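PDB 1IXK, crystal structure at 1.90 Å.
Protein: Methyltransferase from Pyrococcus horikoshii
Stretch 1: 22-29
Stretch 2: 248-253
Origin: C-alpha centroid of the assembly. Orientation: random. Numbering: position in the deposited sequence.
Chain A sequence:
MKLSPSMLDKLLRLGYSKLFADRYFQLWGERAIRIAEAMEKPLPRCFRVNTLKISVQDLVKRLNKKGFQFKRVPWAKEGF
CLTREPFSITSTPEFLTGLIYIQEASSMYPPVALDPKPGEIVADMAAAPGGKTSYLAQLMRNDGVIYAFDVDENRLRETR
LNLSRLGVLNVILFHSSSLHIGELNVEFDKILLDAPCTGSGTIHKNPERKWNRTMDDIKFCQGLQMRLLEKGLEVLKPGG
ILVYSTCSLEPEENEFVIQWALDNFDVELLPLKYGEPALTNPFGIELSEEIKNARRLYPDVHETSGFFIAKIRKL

Stretch 1 22-29: DRYFQLWG
Stretch 2 248-253: SLEPEE

Arg23 carries the main polar interactions of this contact. Its guanidinium forms salt bridges with two acidic side chains, Glu250 and Glu252. Arg23 NH2 donates to Glu250 OE1 at 2.7 Å and to Glu252 OE1 at 2.8 Å, both with N-H...acceptor angles near 170°. Arg23 NH1 donates to Glu252 OE2 at 2.9 Å, with an angle of 159°. Glu252 therefore meets the guanidinium with both carboxylate oxygens, a two-point pairing. Glu250 OE1 and Glu252 OE1 lie at the edge of the guanidinium, near its plane, where the N-H bonds point. Arg23 reaches them with chi1 m (-84°), chi2 t (166°), chi3 p (59°) and chi4 85°. Glu252 has chi1 m (-71°), chi2 p (87°) and chi3 -13°.

Glu250 also accepts from Tyr24. Tyr24 OH donates to Glu250 OE2 at 2.6 Å, and OE2 lies at the edge of the tyrosine ring. The carboxylate of Glu250 thus links two consecutive residues of stretch 1, one through each oxygen. Its chain is folded, with chi1 -44° (m), chi2 -49° (m) and chi3 -40°. CA-to-CB points sideways in Tyr24, Glu250 and Glu252, but the end of each side chain comes nearer the other stretch. Tyr24 has chi1 m (-65°) and chi2 -27°.

Apolar packing continues along the helix. CA-to-CB points toward the other stretch in Leu27 (m, t) and Pro251, and Leu27 CD1 lies 3.9 Å from Pro251 CG. The proline ring is C-gamma exo. CA-to-CB also points toward the other stretch in Trp28 (chi1 -58°, chi2 -71°) and Leu249 (m, t). Trp28 CH2 is 3.8 Å from Leu249 CB and 3.7 Å from Leu249 O, which sits at the indole edge.

Residues 22-28 are helical and continue a helix that begins earlier in the chain. Leu27 N bonds to Arg23 O at 3.0 Å, and Trp28 N to Tyr24 O at 2.9 Å. Gly29 leaves helical phi/psi at 61/-142, while Gly29 N still bonds to Phe25 O at 2.7 Å.

Stretch 2 runs through Leu249 (-95/-13) and Glu250 (-70/125), then takes helical phi/psi at 251-253. Glu253 N bonds to Glu250 O at 3.1 Å. Ser248 OG accepts from Glu250 N at 3.1 Å and donates to Glu253 OE2 at 2.8 Å, bracing the turn.

In register, Tyr24 CA is 8.8 Å from Leu249 CA, and Leu27 CA is 9.2 Å from Pro251 CA. Side chains bridge this gap. The contact buries 363 Å² over both sides.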

# COMPACT_ATOMS: atom_id res chain seq x y z
N ASP A 22 -14.13 -20.71 6.60
CA ASP A 22 -13.31 -21.92 6.55
C ASP A 22 -11.93 -21.59 6.00
O ASP A 22 -10.93 -22.12 6.47
CB ASP A 22 -13.98 -23.00 5.69
CG ASP A 22 -15.16 -23.66 6.39
OD1 ASP A 22 -15.16 -23.74 7.64
OD2 ASP A 22 -16.09 -24.12 5.69
N ARG A 23 -11.87 -20.72 5.00
CA ARG A 23 -10.59 -20.33 4.42
C ARG A 23 -9.71 -19.63 5.45
O ARG A 23 -8.54 -19.99 5.63
CB ARG A 23 -10.82 -19.40 3.22
CG ARG A 23 -11.11 -20.12 1.90
CD ARG A 23 -11.66 -19.18 0.84
NE ARG A 23 -10.77 -18.06 0.51
CZ ARG A 23 -9.76 -18.12 -0.36
NH1 ARG A 23 -9.51 -19.24 -1.02
NH2 ARG A 23 -9.02 -17.04 -0.59
N TYR A 24 -10.26 -18.64 6.15
CA TYR A 24 -9.48 -17.93 7.15
C TYR A 24 -9.00 -18.83 8.27
O TYR A 24 -7.88 -18.67 8.75
CB TYR A 24 -10.26 -16.73 7.70
CG TYR A 24 -10.53 -15.67 6.65
CD1 TYR A 24 -9.68 -15.52 5.55
CD2 TYR A 24 -11.64 -14.83 6.74
CE1 TYR A 24 -9.92 -14.56 4.57
CE2 TYR A 24 -11.89 -13.86 5.77
CZ TYR A 24 -11.02 -13.73 4.69
OH TYR A 24 -11.26 -12.78 3.72
N PHE A 25 -9.83 -19.78 8.69
CA PHE A 25 -9.42 -20.69 9.76
C PHE A 25 -8.30 -21.62 9.25
O PHE A 25 -7.40 -21.98 10.01
CB PHE A 25 -10.61 -21.51 10.26
CG PHE A 25 -10.26 -22.47 11.36
CD1 PHE A 25 -9.88 -23.78 11.07
CD2 PHE A 25 -10.27 -22.06 12.69
CE1 PHE A 25 -9.51 -24.67 12.09
CE2 PHE A 25 -9.90 -22.94 13.72
CZ PHE A 25 -9.52 -24.24 13.41
N GLN A 26 -8.36 -21.99 7.98
CA GLN A 26 -7.32 -22.86 7.41
C GLN A 26 -5.99 -22.12 7.28
O GLN A 26 -4.92 -22.73 7.32
CB GLN A 26 -7.75 -23.36 6.03
CG GLN A 26 -9.02 -24.18 6.04
CD GLN A 26 -9.38 -24.70 4.67
OE1 GLN A 26 -9.44 -23.94 3.70
NE2 GLN A 26 -9.64 -25.99 4.58
N LEU A 27 -6.07 -20.80 7.12
CA LEU A 27 -4.87 -19.99 6.98
C LEU A 27 -4.26 -19.56 8.30
O LEU A 27 -3.03 -19.56 8.45
CB LEU A 27 -5.18 -18.75 6.13
CG LEU A 27 -5.48 -19.02 4.65
CD1 LEU A 27 -6.02 -17.76 3.99
CD2 LEU A 27 -4.21 -19.49 3.96
N TRP A 28 -5.10 -19.21 9.27
CA TRP A 28 -4.60 -18.73 10.55
C TRP A 28 -5.11 -19.44 11.80
O TRP A 28 -4.76 -19.06 12.92
CB TRP A 28 -4.89 -17.23 10.66
CG TRP A 28 -4.27 -16.43 9.55
CD1 TRP A 28 -2.95 -16.17 9.36
CD2 TRP A 28 -4.96 -15.83 8.43
NE1 TRP A 28 -2.76 -15.45 8.20
CE2 TRP A 28 -3.98 -15.23 7.62
CE3 TRP A 28 -6.30 -15.75 8.05
CZ2 TRP A 28 -4.30 -14.56 6.43
CZ3 TRP A 28 -6.62 -15.08 6.87
CH2 TRP A 28 -5.62 -14.49 6.08
N GLY A 29 -5.94 -20.47 11.63
CA GLY A 29 -6.45 -21.19 12.79
C GLY A 29 -7.27 -20.28 13.69
O GLY A 29 -7.99 -19.41 13.20
N SER A 248 -5.45 -6.79 0.76
CA SER A 248 -6.23 -8.01 0.77
C SER A 248 -5.54 -9.08 1.61
O SER A 248 -4.32 -9.12 1.70
CB SER A 248 -6.41 -8.53 -0.66
OG SER A 248 -6.99 -9.82 -0.69
N LEU A 249 -6.34 -9.95 2.21
CA LEU A 249 -5.81 -11.05 3.02
C LEU A 249 -5.71 -12.32 2.18
O LEU A 249 -5.06 -13.29 2.58
CB LEU A 249 -6.73 -11.34 4.20
CG LEU A 249 -6.87 -10.27 5.28
CD1 LEU A 249 -7.98 -10.65 6.24
CD2 LEU A 249 -5.54 -10.12 6.00
N GLU A 250 -6.34 -12.31 1.01
CA GLU A 250 -6.37 -13.48 0.13
C GLU A 250 -5.05 -13.85 -0.53
O GLU A 250 -4.43 -13.03 -1.21
CB GLU A 250 -7.42 -13.31 -0.98
CG GLU A 250 -8.78 -12.75 -0.57
CD GLU A 250 -9.37 -13.44 0.65
OE1 GLU A 250 -9.26 -14.68 0.76
OE2 GLU A 250 -9.96 -12.73 1.49
N PRO A 251 -4.61 -15.11 -0.35
CA PRO A 251 -3.35 -15.54 -0.96
C PRO A 251 -3.41 -15.42 -2.49
O PRO A 251 -2.40 -15.18 -3.13
CB PRO A 251 -3.22 -16.99 -0.50
CG PRO A 251 -3.89 -16.98 0.84
CD PRO A 251 -5.12 -16.13 0.58
N GLU A 252 -4.61 -15.60 -3.06
CA GLU A 252 -4.76 -15.53 -4.51
C GLU A 252 -4.37 -14.17 -5.09
O GLU A 252 -3.93 -14.09 -6.24
CB GLU A 252 -6.20 -15.86 -4.93
CG GLU A 252 -6.59 -17.34 -4.78
CD GLU A 252 -7.10 -17.69 -3.40
OE1 GLU A 252 -6.94 -16.87 -2.47
OE2 GLU A 252 -7.66 -18.81 -3.25
N GLU A 253 -4.55 -13.11 -4.31
CA GLU A 253 -4.21 -11.76 -4.78
C GLU A 253 -2.82 -11.35 -4.30
O GLU A 253 -2.31 -10.30 -4.71
CB GLU A 253 -5.22 -10.74 -4.24
CG GLU A 253 -6.66 -10.99 -4.62
CD GLU A 253 -7.61 -10.03 -3.92
OE1 GLU A 253 -7.60 -8.83 -4.25
OE2 GLU A 253 -8.34 -10.49 -3.02